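Local coordinates for protein putative dehydrogenase (Amycolatopsis orientalis, PDB 5A9T) that reduces cyclic imines to amines with NADPH as an imine reductase, and binds the amine (R)-1-methyltetrahydroisoquinoline, at residues A[161-164]-A[165-168]; A[185-188]-A[189-193]; A[207-210]-A[211-215]. One frame throughout, in Å; residues are numbered along the deposited sequence. Where two conformers were deposited one is given.

Interaction 1. Residues A[161-164]-A[165-168]; sequences GTEA and GLAV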
loop_
_atom_site.group_PDB
_atom_site.type_symbol
_atom_site.label_atom_id
_atom_site.label_comp_id
_atom_site.label_asym_id
_atom_site.label_seq_id
_atom_site.Cartn_x
_atom_site.Cartn_y
_atom_site.Cartn_z
ATOM N N GLY A 161 20.731 10.461 -7.680
ATOM C CA GLY A 161 21.056 11.485 -8.692
ATOM C C GLY A 161 21.828 12.647 -8.125
ATOM O O GLY A 161 22.046 12.748 -6.920
ATOM N N THR A 162 22.261 13.571 -9.023
ATOM C CA THR A 162 23.008 14.745 -8.622
ATOM C C THR A 162 22.341 15.912 -8.027
ATOM O O THR A 162 22.883 16.738 -7.323
ATOM C CB THR A 162 23.992 15.135 -9.777
ATOM O OG1 THR A 162 23.153 15.439 -10.889
ATOM C CG2 THR A 162 24.854 13.981 -10.176
ATOM N N GLU A 163 20.973 16.039 -8.269
ATOM C CA GLU A 163 20.235 17.128 -7.727
ATOM C C GLU A 163 20.130 16.996 -6.225
ATOM O O GLU A 163 19.629 15.962 -5.709
ATOM C CB GLU A 163 18.821 17.167 -8.361
ATOM C CG GLU A 163 17.946 18.365 -7.922
ATOM C CD GLU A 163 16.488 18.270 -8.420
ATOM O OE1 GLU A 163 16.192 17.581 -9.430
ATOM O OE2 GLU A 163 15.618 18.883 -7.805
ATOM N N ALA A 164 20.516 17.994 -5.476
ATOM C CA ALA A 164 20.675 17.875 -4.082
ATOM C C ALA A 164 19.341 17.493 -3.320
ATOM O O ALA A 164 19.345 16.755 -2.337
ATOM C CB ALA A 164 21.303 19.124 -3.472
ATOM N N GLY A 165 18.228 18.027 -3.820
ATOM C CA GLY A 165 16.941 17.824 -3.149
ATOM C C GLY A 165 16.274 16.468 -3.469
ATOM O O GLY A 165 15.155 16.277 -2.921
ATOM N N LEU A 166 16.777 15.587 -4.280
ATOM C CA LEU A 166 16.083 14.325 -4.690
ATOM C C LEU A 166 15.847 13.398 -3.490
ATOM O O LEU A 166 14.752 12.818 -3.329
ATOM C CB LEU A 166 16.720 13.528 -5.776
ATOM C CG LEU A 166 16.779 14.152 -7.137
ATOM C CD1 LEU A 166 17.765 13.372 -7.940
ATOM C CD2 LEU A 166 15.375 14.058 -7.815
ATOM N N ALA A 167 16.821 13.278 -2.555
ATOM C CA ALA A 167 16.545 12.393 -1.421
ATOM C C ALA A 167 15.482 12.861 -0.552
ATOM O O ALA A 167 14.598 11.994 -0.185
ATOM C CB ALA A 167 17.873 12.214 -0.600
ATOM N N VAL A 168 15.377 14.129 -0.189
ATOM C CA VAL A 168 14.282 14.661 0.675
ATOM C C VAL A 168 12.993 14.495 -0.116
ATOM O O VAL A 168 11.964 14.186 0.482
ATOM C CB VAL A 168 14.388 16.167 1.096
ATOM C CG1 VAL A 168 13.180 16.598 1.970
ATOM C CG2 VAL A 168 15.615 16.400 1.929
HETATM O O HOH W 1 17.690 15.718 -0.525
#

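Interaction 2. Residues A[185-188]-A[189-193]; sequences FLHA and AALVG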
loop_
_atom_site.group_PDB
_atom_site.type_symbol
_atom_site.label_atom_id
_atom_site.label_comp_id
_atom_site.label_asym_id
_atom_site.label_seq_id
_atom_site.Cartn_x
_atom_site.Cartn_y
_atom_site.Cartn_z
ATOM N N PHE A 185 -5.099 0.136 4.850
ATOM C CA PHE A 185 -5.071 -1.083 5.626
ATOM C C PHE A 185 -5.968 -1.014 6.856
ATOM O O PHE A 185 -6.651 -1.984 7.175
ATOM C CB PHE A 185 -3.637 -1.482 6.009
ATOM C CG PHE A 185 -3.613 -2.577 6.995
ATOM C CD1 PHE A 185 -3.745 -3.918 6.556
ATOM C CD2 PHE A 185 -3.537 -2.354 8.348
ATOM C CE1 PHE A 185 -3.844 -4.943 7.482
ATOM C CE2 PHE A 185 -3.598 -3.395 9.252
ATOM C CZ PHE A 185 -3.813 -4.666 8.848
ATOM N N LEU A 186 -5.898 0.094 7.583
ATOM C CA LEU A 186 -6.668 0.196 8.825
ATOM C C LEU A 186 -8.154 0.256 8.554
ATOM O O LEU A 186 -8.937 -0.337 9.305
ATOM C CB LEU A 186 -6.220 1.476 9.597
ATOM C CG LEU A 186 -4.824 1.347 10.147
ATOM C CD1 LEU A 186 -4.373 2.693 10.703
ATOM C CD2 LEU A 186 -4.588 0.267 11.178
ATOM N N HIS A 187 -8.592 0.862 7.444
ATOM C CA HIS A 187 -9.989 0.841 7.091
ATOM C C HIS A 187 -10.462 -0.604 6.769
ATOM O O HIS A 187 -11.531 -1.058 7.210
ATOM C CB HIS A 187 -10.322 1.787 5.906
ATOM C CG HIS A 187 -11.761 1.886 5.675
ATOM N ND1 HIS A 187 -12.458 1.249 4.680
ATOM C CD2 HIS A 187 -12.670 2.529 6.448
ATOM C CE1 HIS A 187 -13.754 1.512 4.839
ATOM N NE2 HIS A 187 -13.893 2.246 5.923
ATOM N N ALA A 188 -9.618 -1.309 6.005
ATOM C CA ALA A 188 -9.840 -2.697 5.711
ATOM C C ALA A 188 -9.934 -3.558 6.972
ATOM O O ALA A 188 -10.797 -4.437 7.101
ATOM C CB ALA A 188 -8.769 -3.192 4.824
ATOM N N ALA A 189 -9.014 -3.331 7.912
ATOM C CA ALA A 189 -8.992 -4.030 9.177
ATOM C C ALA A 189 -10.251 -3.742 9.974
ATOM O O ALA A 189 -10.800 -4.630 10.607
ATOM C CB ALA A 189 -7.696 -3.750 9.924
ATOM N N ALA A 190 -10.690 -2.519 9.974
ATOM C CA ALA A 190 -11.970 -2.213 10.632
ATOM C C ALA A 190 -13.131 -2.957 9.974
ATOM O O ALA A 190 -14.016 -3.438 10.719
ATOM C CB ALA A 190 -12.157 -0.733 10.644
ATOM N N LEU A 191 -13.156 -3.034 8.666
ATOM C CA LEU A 191 -14.215 -3.779 7.957
ATOM C C LEU A 191 -14.216 -5.203 8.316
ATOM O O LEU A 191 -15.246 -5.730 8.737
ATOM C CB LEU A 191 -14.101 -3.606 6.444
ATOM C CG LEU A 191 -14.591 -2.316 5.874
ATOM C CD1 LEU A 191 -14.097 -2.087 4.455
ATOM C CD2 LEU A 191 -16.127 -2.351 5.941
ATOM N N VAL A 192 -13.090 -5.910 8.207
ATOM C CA VAL A 192 -13.143 -7.378 8.594
ATOM C C VAL A 192 -13.309 -7.529 10.090
ATOM O O VAL A 192 -13.892 -8.503 10.578
ATOM C CB VAL A 192 -11.978 -8.207 8.026
ATOM C CG1 VAL A 192 -11.979 -8.114 6.541
ATOM C CG2 VAL A 192 -10.598 -7.764 8.612
ATOM N N GLY A 193 -12.855 -6.562 10.873
ATOM C CA GLY A 193 -12.997 -6.579 12.311
ATOM C C GLY A 193 -14.434 -6.508 12.715
ATOM O O GLY A 193 -14.761 -7.023 13.796
#

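Interaction 3. Residues A[207-210]-A[211-215]; sequences VDWF and LPAVI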
loop_
_atom_site.group_PDB
_atom_site.type_symbol
_atom_site.label_atom_id
_atom_site.label_comp_id
_atom_site.label_asym_id
_atom_site.label_seq_id
_atom_site.Cartn_x
_atom_site.Cartn_y
_atom_site.Cartn_z
ATOM N N VAL A 207 -1.359 -8.483 3.674
ATOM C CA VAL A 207 0.046 -8.125 3.521
ATOM C C VAL A 207 0.871 -9.182 2.886
ATOM O O VAL A 207 1.666 -8.860 1.991
ATOM C CB VAL A 207 0.639 -7.730 4.931
ATOM C CG1 VAL A 207 2.100 -7.441 4.734
ATOM C CG2 VAL A 207 -0.127 -6.547 5.418
ATOM N N ASP A 208 0.709 -10.454 3.299
ATOM C CA ASP A 208 1.573 -11.418 2.676
ATOM C C ASP A 208 1.274 -11.701 1.253
ATOM O O ASP A 208 2.124 -12.133 0.500
ATOM C CB ASP A 208 1.553 -12.726 3.545
ATOM C CG ASP A 208 2.069 -12.545 4.980
ATOM O OD1 ASP A 208 2.858 -11.629 5.215
ATOM O OD2 ASP A 208 1.556 -13.273 5.892
ATOM N N TRP A 209 0.006 -11.518 0.830
ATOM C CA TRP A 209 -0.433 -11.761 -0.510
ATOM C C TRP A 209 -0.843 -10.470 -1.212
ATOM O O TRP A 209 -0.234 -10.090 -2.203
ATOM C CB TRP A 209 -1.574 -12.830 -0.532
ATOM C CG TRP A 209 -2.305 -12.817 -1.836
ATOM C CD1 TRP A 209 -1.773 -13.076 -3.094
ATOM C CD2 TRP A 209 -3.642 -12.460 -2.080
ATOM N NE1 TRP A 209 -2.674 -12.855 -4.036
ATOM C CE2 TRP A 209 -3.854 -12.481 -3.475
ATOM C CE3 TRP A 209 -4.673 -12.088 -1.267
ATOM C CZ2 TRP A 209 -5.062 -12.128 -4.024
ATOM C CZ3 TRP A 209 -5.974 -11.817 -1.859
ATOM C CH2 TRP A 209 -6.100 -11.850 -3.232
ATOM N N PHE A 210 -1.901 -9.802 -0.768
ATOM C CA PHE A 210 -2.562 -8.783 -1.598
ATOM C C PHE A 210 -1.677 -7.591 -1.873
ATOM O O PHE A 210 -1.595 -7.099 -3.025
ATOM C CB PHE A 210 -3.886 -8.389 -0.947
ATOM C CG PHE A 210 -4.811 -7.543 -1.792
ATOM C CD1 PHE A 210 -5.649 -8.128 -2.721
ATOM C CD2 PHE A 210 -4.865 -6.153 -1.610
ATOM C CE1 PHE A 210 -6.473 -7.375 -3.490
ATOM C CE2 PHE A 210 -5.708 -5.414 -2.384
ATOM C CZ PHE A 210 -6.486 -6.039 -3.336
ATOM N N LEU A 211 -0.993 -7.110 -0.822
ATOM C CA LEU A 211 -0.128 -5.964 -0.997
ATOM C C LEU A 211 0.902 -6.102 -2.128
ATOM O O LEU A 211 0.896 -5.295 -3.050
ATOM C CB LEU A 211 0.433 -5.557 0.362
ATOM C CG LEU A 211 1.217 -4.253 0.416
ATOM C CD1 LEU A 211 0.356 -3.027 0.199
ATOM C CD2 LEU A 211 1.923 -4.195 1.725
ATOM N N PRO A 212 1.739 -7.136 -2.105
ATOM C CA PRO A 212 2.679 -7.253 -3.186
ATOM C C PRO A 212 2.129 -7.837 -4.466
ATOM O O PRO A 212 2.456 -7.342 -5.578
ATOM C CB PRO A 212 3.728 -8.181 -2.571
ATOM C CG PRO A 212 2.999 -8.979 -1.532
ATOM C CD PRO A 212 2.032 -8.015 -0.974
ATOM N N ALA A 213 1.260 -8.860 -4.358
ATOM C CA ALA A 213 0.856 -9.590 -5.519
ATOM C C ALA A 213 -0.181 -8.953 -6.337
ATOM O O ALA A 213 -0.362 -9.283 -7.527
ATOM C CB ALA A 213 0.468 -11.016 -5.134
ATOM N N VAL A 214 -1.032 -8.120 -5.717
ATOM C CA VAL A 214 -2.052 -7.429 -6.392
ATOM C C VAL A 214 -1.693 -5.948 -6.495
ATOM O O VAL A 214 -1.573 -5.424 -7.584
ATOM C CB VAL A 214 -3.482 -7.666 -5.785
ATOM C CG1 VAL A 214 -4.516 -6.881 -6.564
ATOM C CG2 VAL A 214 -3.799 -9.175 -5.752
ATOM N N ILE A 215 -1.639 -5.213 -5.393
ATOM C CA ILE A 215 -1.406 -3.757 -5.476
ATOM C C ILE A 215 -0.084 -3.500 -6.199
ATOM O O ILE A 215 -0.010 -2.708 -7.150
ATOM C CB ILE A 215 -1.475 -3.167 -4.047
ATOM C CG1 ILE A 215 -2.911 -3.314 -3.457
ATOM C CG2 ILE A 215 -1.125 -1.666 -4.160
ATOM C CD1 ILE A 215 -3.036 -2.909 -2.019
#

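Interaction 1. Residues A[161-164]-A[165-168]
The isobutyl group of L166 lies across the side chain of E163, the two running at about a right angle, with E163 CB 3.8 Å from L166 CG. The pair closes a type I beta turn, E163 to L166, at the point where strand 156-161 gives way to the long helix 166-193 and the Rossmann-type domain passes into the helical C-terminal domain. The turn is held by one backbone bond, L166 N to E163 O at 3.2 Å; the N-H points almost straight at the oxygen (172°), although the donor stands well above the carbonyl plane. With its CG anti to the backbone N (chi1 -176°) and an extended chain beyond, E163 runs past L166 and brings OE1 to 4.0 Å from L166 CD2. The other branch, CD1, reaches back to G161, whose CA is 3.9 Å away. A195 of the second subunit packs on both E163 and L166, while A164 faces helix 99-111. S138 in strand 134-139 hydrogen-bonds through OG to A164 O and A167 N, fastening the turn to the sheet. A water joins the turn to the first turn of the helix, donating to A164 O at 2.7 Å and accepting from V168 N at 2.8 Å.

Interaction 2. Residues A[185-188]-A[189-193]
Four successive i to i+4 hydrogen bonds of regular alpha-helical form, from A189 N to F185 O through V192 N to A188 O, lengths 2.8 to 2.9 Å, carry the backbone from 185-188 into 189-193. Against this even frame the side chains pair along two ridges. On one, the phenyl ring of F185 leans forward along the helix so that the methyl of A189 sits over one of its faces, with F185 CZ 4.1 Å from A189 CB. The first torsion (chi1 170°) puts CG opposite the backbone N and lays the ring alongside the next turn, where the small alanine fits beneath it. On the other ridge H187 and L191 meet at a slant: L191 CD1 approaches the imidazole obliquely, 3.6 Å from H187 CE1 and 3.7 Å from H187 ND1. L191 CG also lies 3.6 Å from the carbonyl oxygen H187 O, so the leucine packs on backbone and ring together.

Both nitrogens of the buried imidazole have partners: ND1 is hydrogen-bonded to S176 OG of the second subunit and NE2 to the backbone oxygen of D258. Bonds at two ends are likely to fix the rotation of the ring against which L191 CD1 rests. V257 packs on H187 and L191 alike, and A188 and V192 share F202 of helix 199-228 on their own chain and A173 of the second subunit. L186 is turned to W289 of that subunit, its side chain about 7 Å from a bound methyltetrahydroisoquinoline. The arrangement is that of the last turns of a long interdomain helix in the C-terminal domain of imine reductases, where two subunits interlock and the amine-binding cleft forms beside their interface.

Interaction 3. Residues A[207-210]-A[211-215]
The F210 ring carries V214 on one face, in a CH-pi contact with CB 4.0 Å from the ring centroid and 22° off the normal, while W209 CH2 lies in plane at its edge. The W209 indole has F210 CB over one face, toward the rim, and takes V214 CG2 obliquely at 3.6 Å from W209 CZ2; A213 CB lies 3.7 Å from W209 CD1. I215 crosses the phenyl at about a right angle, its CG1 3.7 Å from F210 CE2. The F210 torsion (chi1 -169°) sets CG opposite the backbone N and carries the ring over the next turn. An alanine in place of F210 is likely to strip V214 and I215 of their shared aromatic surface and leave W209 CH2 without the ring edge it meets. P212 has no N-H to give, and the helix is kinked there. The turns are of the wider pi type: F210 O accepts from V214 N at 2.9 Å and, five residues on, from I215 N at 3.0 Å. Helix 199-228 lies here against the second subunit, whose L174 (helix 166-193) packs on F210, V134 (strand 134-139) on W209, and helix 199-228 supplies L211 against L211 and K220 for a salt bridge with D208.

Overall arrangement
The three contacts follow one another along the chain, and all touch the second subunit. Interactions 1 and 2 occupy the two ends of helix 166-193, their centres about 37 Å apart on opposite sides of the chain's centre; interaction 3 lies on the next helix, 199-228, with its nearest atoms about 5 Å from interaction 2. Interaction 2 is wholly buried, a regular helix whose polar side-chain atoms are satisfied from outside. Interactions 1 and 3 are only partly buried. Interaction 1 relies on a turn, a water and one aliphatic crossing where strand gives way to helix, whereas interaction 3 combines aromatic packing with a proline-kinked, pi-type backbone.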